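Local coordinates for protein metallocarboxypeptidase (Trypanosoma cruzi, PDB 3DWC) that probably catalyses the metal-dependent release of C-terminal amino acids other than proline from peptides, with broad specificity, at residues K111-W116 with G127-T131; L135-F139 with W412-F417; L364-I368 with V385-M390. One frame throughout, in Å; residues are numbered along the deposited sequence.

Contact 1. Residues K111-W116 with G127-T131; sequences KAHQVW and GFLPT
Thr131 OG1 receives a weak hydrogen bond from Lys111 NZ at 3.1 Å, while Val115 packs against the same oxygen with CG1 3.7 Å away. Lys111 starts beside the contact and runs out almost straight, bending only at its last torsion so that the ammonium comes to the threonine; the lysine chain and the threonine lie alongside, pointing opposite ways. Thr131 itself divides its branches between polar and apolar work. Its chi1 of -59° sets OG1 beside its own backbone N and CG2 anti to it, and CG2 lies against Ala112 CB at 3.5 Å.

These residues belong to helices 99-122 and 125-147, joined by a short connection into a helical hairpin. The short segments run nearly antiparallel, at 165°, with their axes 9.7 Å apart at the closest point. Helix 125-147 is kinked here: Pro130 has no N-H to give to the preceding turn, and Thr131 N makes no such bond either.

Aromatic packing takes over one turn away. Trp116 turns the edge of its five-membered ring to the face of Phe128 in an edge-to-face pair, centroids 5.6 Å apart and planes at 68°. Trp116 CD1 stands over that face near the rim, and Trp116 CB comes to 3.5 Å from Phe128 CE1. Ala112 O lies at the Phe128 edge, near the ring plane and 4.0 Å from CE1. Trp116 NE1 donates a hydrogen bond to Leu407 O, in the loop that also touches Phe128, and Leu135 packs on both Ala112 and Phe128.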
loop_
_atom_site.group_PDB
_atom_site.type_symbol
_atom_site.label_atom_id
_atom_site.label_comp_id
_atom_site.label_asym_id
_atom_site.label_seq_id
_atom_site.Cartn_x
_atom_site.Cartn_y
_atom_site.Cartn_z
ATOM N N LYS B 111 -8.250 -7.569 23.971
ATOM C CA LYS B 111 -9.347 -7.399 24.926
ATOM C C LYS B 111 -9.217 -6.044 25.614
ATOM O O LYS B 111 -10.134 -5.221 25.580
ATOM C CB LYS B 111 -9.338 -8.509 25.988
ATOM C CG LYS B 111 -10.454 -8.372 27.058
ATOM C CD LYS B 111 -10.428 -9.495 28.125
ATOM C CE LYS B 111 -11.085 -9.045 29.464
ATOM N NZ LYS B 111 -10.222 -8.085 30.267
ATOM N N ALA B 112 -8.054 -5.824 26.218
ATOM C CA ALA B 112 -7.806 -4.634 27.022
ATOM C C ALA B 112 -8.153 -3.368 26.253
ATOM O O ALA B 112 -8.662 -2.408 26.835
ATOM C CB ALA B 112 -6.352 -4.599 27.498
ATOM N N HIS B 113 -7.911 -3.384 24.943
ATOM C CA HIS B 113 -8.169 -2.221 24.110
ATOM C C HIS B 113 -9.628 -1.777 24.115
ATOM O O HIS B 113 -9.910 -0.619 24.419
ATOM C CB HIS B 113 -7.705 -2.450 22.675
ATOM C CG HIS B 113 -7.941 -1.268 21.786
ATOM N ND1 HIS B 113 -7.124 -0.156 21.795
ATOM C CD2 HIS B 113 -8.922 -1.005 20.894
ATOM C CE1 HIS B 113 -7.577 0.729 20.922
ATOM N NE2 HIS B 113 -8.671 0.241 20.368
ATOM N N GLN B 114 -10.549 -2.685 23.783
ATOM C CA GLN B 114 -11.985 -2.349 23.718
ATOM C C GLN B 114 -12.514 -1.895 25.074
ATOM O O GLN B 114 -13.301 -0.949 25.156
ATOM C CB GLN B 114 -12.820 -3.549 23.277
ATOM C CG GLN B 114 -12.500 -4.133 21.925
ATOM C CD GLN B 114 -12.888 -5.601 21.865
ATOM O OE1 GLN B 114 -13.934 -5.964 21.315
ATOM N NE2 GLN B 114 -12.060 -6.453 22.474
ATOM N N VAL B 115 -12.074 -2.582 26.127
ATOM C CA VAL B 115 -12.425 -2.227 27.503
ATOM C C VAL B 115 -11.937 -0.821 27.878
ATOM O O VAL B 115 -12.704 -0.039 28.431
ATOM C CB VAL B 115 -11.873 -3.250 28.526
ATOM C CG1 VAL B 115 -12.523 -3.034 29.891
ATOM C CG2 VAL B 115 -12.122 -4.670 28.054
ATOM N N TRP B 116 -10.670 -0.508 27.572
ATOM C CA TRP B 116 -10.111 0.842 27.798
ATOM C C TRP B 116 -10.885 1.916 27.049
ATOM O O TRP B 116 -11.377 2.880 27.633
ATOM C CB TRP B 116 -8.632 0.899 27.350
ATOM C CG TRP B 116 -8.072 2.309 27.276
ATOM C CD1 TRP B 116 -7.610 3.059 28.315
ATOM C CD2 TRP B 116 -7.929 3.125 26.102
ATOM N NE1 TRP B 116 -7.200 4.288 27.870
ATOM C CE2 TRP B 116 -7.389 4.357 26.517
ATOM C CE3 TRP B 116 -8.205 2.932 24.746
ATOM C CZ2 TRP B 116 -7.105 5.386 25.626
ATOM C CZ3 TRP B 116 -7.949 3.971 23.859
ATOM C CH2 TRP B 116 -7.395 5.179 24.305
ATOM N N GLY B 127 -14.544 -0.010 36.019
ATOM C CA GLY B 127 -14.738 -0.976 34.933
ATOM C C GLY B 127 -13.448 -1.374 34.219
ATOM O O GLY B 127 -13.359 -2.470 33.644
ATOM N N PHE B 128 -12.447 -0.497 34.241
ATOM C CA PHE B 128 -11.155 -0.811 33.637
ATOM C C PHE B 128 -10.312 -1.656 34.577
ATOM O O PHE B 128 -9.604 -2.550 34.136
ATOM C CB PHE B 128 -10.402 0.464 33.263
ATOM C CG PHE B 128 -9.155 0.214 32.440
ATOM C CD1 PHE B 128 -9.228 -0.459 31.217
ATOM C CD2 PHE B 128 -7.915 0.653 32.881
ATOM C CE1 PHE B 128 -8.080 -0.694 30.452
ATOM C CE2 PHE B 128 -6.757 0.422 32.115
ATOM C CZ PHE B 128 -6.845 -0.259 30.903
ATOM N N LEU B 129 -10.444 -1.396 35.878
ATOM C CA LEU B 129 -9.518 -1.899 36.905
ATOM C C LEU B 129 -9.204 -3.391 36.876
ATOM O O LEU B 129 -8.065 -3.766 37.142
ATOM C CB LEU B 129 -10.010 -1.512 38.307
ATOM C CG LEU B 129 -9.173 -1.956 39.514
ATOM C CD1 LEU B 129 -7.718 -1.477 39.404
ATOM C CD2 LEU B 129 -9.814 -1.458 40.799
ATOM N N PRO B 130 -10.209 -4.250 36.600
ATOM C CA PRO B 130 -9.890 -5.681 36.536
ATOM C C PRO B 130 -8.900 -5.999 35.417
ATOM O O PRO B 130 -7.912 -6.701 35.658
ATOM C CB PRO B 130 -11.258 -6.347 36.293
ATOM C CG PRO B 130 -12.272 -5.327 36.726
ATOM C CD PRO B 130 -11.647 -4.004 36.378
ATOM N N THR B 131 -9.166 -5.470 34.219
ATOM C CA THR B 131 -8.205 -5.524 33.108
ATOM C C THR B 131 -6.848 -4.955 33.530
ATOM O O THR B 131 -5.831 -5.620 33.394
ATOM C CB THR B 131 -8.662 -4.699 31.876
ATOM O OG1 THR B 131 -9.920 -5.178 31.390
ATOM C CG2 THR B 131 -7.621 -4.793 30.761
#

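Contact 2. Residues L135-F139 with W412-F417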
loop_
_atom_site.group_PDB
_atom_site.type_symbol
_atom_site.label_atom_id
_atom_site.label_comp_id
_atom_site.label_asym_id
_atom_site.label_seq_id
_atom_site.Cartn_x
_atom_site.Cartn_y
_atom_site.Cartn_z
ATOM N N LEU B 135 -3.059 -6.553 33.158
ATOM C CA LEU B 135 -1.968 -5.907 32.395
ATOM C C LEU B 135 -0.725 -5.776 33.255
ATOM O O LEU B 135 0.327 -6.299 32.917
ATOM C CB LEU B 135 -2.413 -4.542 31.886
ATOM C CG LEU B 135 -3.476 -4.633 30.789
ATOM C CD1 LEU B 135 -4.079 -3.279 30.511
ATOM C CD2 LEU B 135 -2.881 -5.255 29.510
ATOM N N ILE B 136 -0.880 -5.135 34.406
ATOM C CA ILE B 136 0.239 -4.914 35.304
ATOM C C ILE B 136 0.893 -6.235 35.725
ATOM O O ILE B 136 2.105 -6.280 35.928
ATOM C CB ILE B 136 -0.176 -4.080 36.565
ATOM C CG1 ILE B 136 -0.672 -2.691 36.160
ATOM C CG2 ILE B 136 0.995 -3.921 37.550
ATOM C CD1 ILE B 136 0.380 -1.824 35.476
ATOM N N ALA B 137 0.112 -7.307 35.860
ATOM C CA ALA B 137 0.684 -8.609 36.217
ATOM C C ALA B 137 1.412 -9.230 35.029
ATOM O O ALA B 137 2.439 -9.877 35.193
ATOM C CB ALA B 137 -0.398 -9.546 36.734
ATOM N N LEU B 138 0.862 -9.022 33.835
ATOM C CA LEU B 138 1.488 -9.463 32.579
ATOM C C LEU B 138 2.834 -8.748 32.323
ATOM O O LEU B 138 3.828 -9.395 31.945
ATOM C CB LEU B 138 0.530 -9.211 31.406
ATOM C CG LEU B 138 0.692 -9.973 30.086
ATOM C CD1 LEU B 138 1.801 -9.373 29.241
ATOM C CD2 LEU B 138 0.935 -11.445 30.298
ATOM N N PHE B 139 2.847 -7.425 32.531
ATOM C CA PHE B 139 4.053 -6.594 32.356
ATOM C C PHE B 139 5.146 -7.004 33.304
ATOM O O PHE B 139 6.319 -7.072 32.908
ATOM C CB PHE B 139 3.764 -5.109 32.622
ATOM C CG PHE B 139 2.848 -4.463 31.634
ATOM C CD1 PHE B 139 1.956 -3.493 32.050
ATOM C CD2 PHE B 139 2.896 -4.785 30.270
ATOM C CE1 PHE B 139 1.122 -2.873 31.151
ATOM C CE2 PHE B 139 2.071 -4.162 29.374
ATOM C CZ PHE B 139 1.180 -3.216 29.808
ATOM N N TRP B 412 -1.065 1.639 27.796
ATOM C CA TRP B 412 -1.108 0.458 28.641
ATOM C C TRP B 412 -2.060 -0.632 28.091
ATOM O O TRP B 412 -1.805 -1.828 28.268
ATOM C CB TRP B 412 -1.476 0.834 30.072
ATOM C CG TRP B 412 -0.475 1.713 30.753
ATOM C CD1 TRP B 412 0.797 2.039 30.313
ATOM C CD2 TRP B 412 -0.635 2.351 32.024
ATOM N NE1 TRP B 412 1.411 2.859 31.233
ATOM C CE2 TRP B 412 0.558 3.068 32.288
ATOM C CE3 TRP B 412 -1.683 2.414 32.956
ATOM C CZ2 TRP B 412 0.737 3.827 33.456
ATOM C CZ3 TRP B 412 -1.503 3.172 34.124
ATOM C CH2 TRP B 412 -0.298 3.863 34.360
ATOM N N SER B 413 -3.136 -0.209 27.429
ATOM C CA SER B 413 -4.025 -1.131 26.703
ATOM C C SER B 413 -3.277 -1.961 25.682
ATOM O O SER B 413 -3.518 -3.176 25.557
ATOM C CB SER B 413 -5.101 -0.361 25.957
ATOM O OG SER B 413 -5.831 0.404 26.881
ATOM N N GLY B 414 -2.368 -1.306 24.953
ATOM C CA GLY B 414 -1.690 -1.935 23.827
ATOM C C GLY B 414 -0.395 -2.575 24.261
ATOM O O GLY B 414 0.480 -2.832 23.427
ATOM N N GLY B 415 -0.247 -2.786 25.568
ATOM C CA GLY B 415 0.908 -3.481 26.103
ATOM C C GLY B 415 2.234 -2.769 25.921
ATOM O O GLY B 415 3.242 -3.422 25.644
ATOM N N MET B 416 2.223 -1.442 26.070
ATOM C CA MET B 416 3.419 -0.621 25.996
ATOM C C MET B 416 3.742 -0.024 27.362
ATOM O O MET B 416 3.111 0.944 27.809
ATOM C CB MET B 416 3.226 0.474 24.958
ATOM C CG MET B 416 3.132 -0.068 23.525
ATOM S SD MET B 416 2.974 1.270 22.335
ATOM C CE MET B 416 1.207 1.559 22.422
ATOM N N PHE B 417 4.705 -0.654 28.032
ATOM C CA PHE B 417 5.157 -0.259 29.346
ATOM C C PHE B 417 6.657 -0.072 29.221
ATOM O O PHE B 417 7.334 -0.918 28.611
ATOM C CB PHE B 417 4.847 -1.375 30.352
ATOM C CG PHE B 417 4.285 -0.883 31.651
ATOM C CD1 PHE B 417 3.007 -0.376 31.711
ATOM C CD2 PHE B 417 5.034 -0.918 32.805
ATOM C CE1 PHE B 417 2.483 0.087 32.907
ATOM C CE2 PHE B 417 4.505 -0.464 33.999
ATOM C CZ PHE B 417 3.230 0.033 34.041
#
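Phe139 and Phe417 carry the aromatic part of this contact. Their planes are tilted by only 23° and their centroids are 4.4 Å apart, but the two rings are displaced, so little of one lies above the other. What sits over the middle of Phe139 is instead the methylene of its partner: Phe417 CB lies 3.8 Å from the ring centroid, almost on the ring normal, a CH-pi contact. Phe139 CG is anti to its own carbonyl carbon (chi1 -67°), which carries the ring off the helix and into the loop. Within the loop, Phe417 CE1 in turn lies over one face of the Trp412 indole, offset toward its rim, so the phenyl ring is wedged between Phe139 and Trp412.

An aliphatic side chain meets the same ring: Ile136 CD1 reaches Phe417 CZ at 3.7 Å.

The remaining contacts are of side chain against backbone, with no hydrogen bond crossing between the segments. Trp412 O accepts the bond from Gly415 N that closes a type I turn, and it also faces two helix side chains: Leu135 CD1 at 3.5 Å and Phe139 CZ at 3.6 Å, the latter approach being at the ring edge. Gly415 CA meets the edge of Phe139 in plane, 3.5 Å from CE2; the backbone there has a positive phi of 65°, a conformation glycine takes up readily, and with no side chain at this position the ring edge can come close to the main chain.

Residues 412-417 lie in the loop leading to helix 421-441, which packs here against helix 125-147. From helix 99-122, Leu108 touches Leu135 and Trp116 touches Ser413. Helix 358-374 supplies Met373, packed on both phenylalanines, and Glu369, whose OE2 accepts from Trp412 NE1, while Tyr155 of helix 154-162 touches Phe417.

Contact 3. Residues L364-I368 with V385-M390; sequences LRYEI and VWNEKM
Trp386 has CG anti to its backbone N (chi1 -168°), which swings the indole off to the flank of its helix, where Leu364, Arg365 and Ile368 reach it. Lys389 leaves its helix with CG beside the backbone N, runs straight through chi2 and chi3, then bends at chi4, -54°, to deliver NZ to the carboxylate of Glu367, itself extended beyond CG.

The resulting salt bridge, Lys389 NZ to Glu367 OE2, is 2.7 Å long. The ammonium arrives on the anti side of OE2 and well out of the carboxylate plane. Tyr393 OH is a second partner of OE2, and Arg179 pairs with OE1, so this buried acid faces two positive charges that would be expected to favour its ionised form.

Next to the bridge the packing is mostly apolar. Leu364 points CD1 straight at the six-membered ring of Trp386, a CH-pi contact 3.8 Å from the centroid, while CD2 touches Met390 SD at 3.5 Å. Ile368 CD1 comes to the same ring at CE3, 3.8 Å away, and Ile368 CG1 rests on Val385 CG1. Arg365 is the polar exception. Its guanidinium does not stack flat on the indole: the planes are 68° apart, and Trp386 CH2 lies over the guanidinium centre, 3.6 Å from Arg365 CZ, with NH1 at the indole edge.

The segments belong to helices 358-374 and 382-394, consecutive in the chain and crossing as a splayed antiparallel pair. Arg365 also reaches Asp409 and Phe420 beyond them, in a salt bridge and a cation-pi contact, and donates to His361 O. Helix 168-196 joins the pair through Arg179, while loop residues Cys406 and Leu348 touch Trp386 and Met390 respectively.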
loop_
_atom_site.group_PDB
_atom_site.type_symbol
_atom_site.label_atom_id
_atom_site.label_comp_id
_atom_site.label_asym_id
_atom_site.label_seq_id
_atom_site.Cartn_x
_atom_site.Cartn_y
_atom_site.Cartn_z
ATOM N N LEU B 364 5.735 12.004 35.382
ATOM C CA LEU B 364 4.711 11.320 36.173
ATOM C C LEU B 364 4.333 9.914 35.687
ATOM O O LEU B 364 3.965 9.056 36.502
ATOM C CB LEU B 364 3.491 12.208 36.328
ATOM C CG LEU B 364 2.188 12.119 35.569
ATOM C CD1 LEU B 364 1.375 10.844 35.796
ATOM C CD2 LEU B 364 1.436 13.322 36.049
ATOM N N ARG B 365 4.399 9.665 34.384
ATOM C CA ARG B 365 4.100 8.328 33.901
ATOM C C ARG B 365 5.264 7.416 34.204
ATOM O O ARG B 365 5.062 6.258 34.553
ATOM C CB ARG B 365 3.757 8.323 32.438
ATOM C CG ARG B 365 2.481 9.056 32.118
ATOM C CD ARG B 365 2.424 9.459 30.636
ATOM N NE ARG B 365 1.073 9.856 30.209
ATOM C CZ ARG B 365 0.469 10.954 30.655
ATOM N NH1 ARG B 365 -0.750 11.259 30.260
ATOM N NH2 ARG B 365 1.076 11.734 31.527
ATOM N N TYR B 366 6.483 7.939 34.108
ATOM C CA TYR B 366 7.660 7.155 34.451
ATOM C C TYR B 366 7.504 6.597 35.907
ATOM O O TYR B 366 7.576 5.383 36.154
ATOM C CB TYR B 366 8.948 7.986 34.255
ATOM C CG TYR B 366 10.135 7.333 34.894
ATOM C CD1 TYR B 366 10.746 7.884 35.998
ATOM C CD2 TYR B 366 10.602 6.095 34.431
ATOM C CE1 TYR B 366 11.842 7.251 36.607
ATOM C CE2 TYR B 366 11.679 5.472 35.018
ATOM C CZ TYR B 366 12.284 6.050 36.104
ATOM O OH TYR B 366 13.318 5.403 36.680
ATOM N N GLU B 367 7.207 7.503 36.829
ATOM C CA GLU B 367 7.186 7.209 38.240
ATOM C C GLU B 367 6.149 6.149 38.603
ATOM O O GLU B 367 6.446 5.192 39.311
ATOM C CB GLU B 367 6.982 8.516 39.021
ATOM C CG GLU B 367 8.222 9.379 38.915
ATOM C CD GLU B 367 8.066 10.817 39.352
ATOM O OE1 GLU B 367 9.082 11.554 39.227
ATOM O OE2 GLU B 367 6.977 11.223 39.814
ATOM N N ILE B 368 4.960 6.296 38.050
ATOM C CA ILE B 368 3.911 5.329 38.226
ATOM C C ILE B 368 4.283 3.959 37.647
ATOM O O ILE B 368 4.171 2.945 38.355
ATOM C CB ILE B 368 2.602 5.845 37.628
ATOM C CG1 ILE B 368 2.136 7.060 38.434
ATOM C CG2 ILE B 368 1.535 4.736 37.638
ATOM C CD1 ILE B 368 1.245 7.989 37.688
ATOM N N VAL B 385 -2.669 8.445 42.913
ATOM C CA VAL B 385 -1.291 8.862 42.683
ATOM C C VAL B 385 -1.158 9.740 41.419
ATOM O O VAL B 385 -0.322 10.619 41.375
ATOM C CB VAL B 385 -0.380 7.618 42.551
ATOM C CG1 VAL B 385 1.040 8.028 42.202
ATOM C CG2 VAL B 385 -0.409 6.776 43.856
ATOM N N TRP B 386 -1.985 9.484 40.407
ATOM C CA TRP B 386 -2.041 10.318 39.196
ATOM C C TRP B 386 -2.415 11.738 39.559
ATOM O O TRP B 386 -1.787 12.698 39.094
ATOM C CB TRP B 386 -3.094 9.786 38.235
ATOM C CG TRP B 386 -3.014 10.389 36.895
ATOM C CD1 TRP B 386 -3.480 11.603 36.508
ATOM C CD2 TRP B 386 -2.436 9.790 35.748
ATOM N NE1 TRP B 386 -3.221 11.807 35.171
ATOM C CE2 TRP B 386 -2.575 10.704 34.683
ATOM C CE3 TRP B 386 -1.799 8.567 35.511
ATOM C CZ2 TRP B 386 -2.112 10.437 33.411
ATOM C CZ3 TRP B 386 -1.322 8.299 34.213
ATOM C CH2 TRP B 386 -1.497 9.224 33.193
ATOM N N ASN B 387 -3.440 11.847 40.410
ATOM C CA ASN B 387 -3.910 13.128 40.930
ATOM C C ASN B 387 -2.866 13.848 41.799
ATOM O O ASN B 387 -2.693 15.070 41.702
ATOM C CB ASN B 387 -5.197 12.923 41.721
ATOM C CG ASN B 387 -5.693 14.207 42.360
ATOM O OD1 ASN B 387 -6.064 15.153 41.671
ATOM N ND2 ASN B 387 -5.671 14.253 43.684
ATOM N N GLU B 388 -2.204 13.096 42.677
ATOM C CA GLU B 388 -1.149 13.651 43.532
ATOM C C GLU B 388 -0.053 14.310 42.707
ATOM O O GLU B 388 0.380 15.432 42.975
ATOM C CB GLU B 388 -0.505 12.551 44.377
ATOM C CG GLU B 388 -1.337 12.082 45.563
ATOM C CD GLU B 388 -0.654 10.960 46.347
ATOM O OE1 GLU B 388 -1.044 10.714 47.523
ATOM O OE2 GLU B 388 0.272 10.324 45.788
ATOM N N LYS B 389 0.420 13.559 41.721
ATOM C CA LYS B 389 1.492 13.996 40.854
ATOM C C LYS B 389 1.052 15.162 39.986
ATOM O O LYS B 389 1.822 16.092 39.783
ATOM C CB LYS B 389 2.012 12.813 40.033
ATOM C CG LYS B 389 2.844 11.840 40.911
ATOM C CD LYS B 389 3.219 10.526 40.241
ATOM C CE LYS B 389 4.081 9.640 41.157
ATOM N NZ LYS B 389 5.321 10.324 41.681
ATOM N N MET B 390 -0.198 15.132 39.527
ATOM C CA MET B 390 -0.732 16.186 38.643
ATOM C C MET B 390 -0.819 17.531 39.365
ATOM O O MET B 390 -0.412 18.564 38.816
ATOM C CB MET B 390 -2.111 15.786 38.069
ATOM C CG MET B 390 -2.058 14.838 36.871
ATOM S SD MET B 390 -1.223 15.493 35.371
ATOM C CE MET B 390 -2.242 16.938 34.974
#

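Contacts 1 and 2 form one continuous body: both use helix 125-147, their centres are about 11 Å apart, and Ala112 CB meets Leu135 CD1 at 4.0 Å. Contact 2 joins segments 273 residues apart at their nearest ends and closes the long loop inside which contact 3 is nested; the centres of these two are about 17 Å apart, and Trp412 CH2 touches Ile368 CG2 at 3.9 Å. Contacts 1 and 3 do not touch, their nearest atoms being about 9 Å apart. None includes a cobalt ligand (His267, His271 and Glu298), but the Met416 side chain of contact 2 lies about 12 Å from the cobalt.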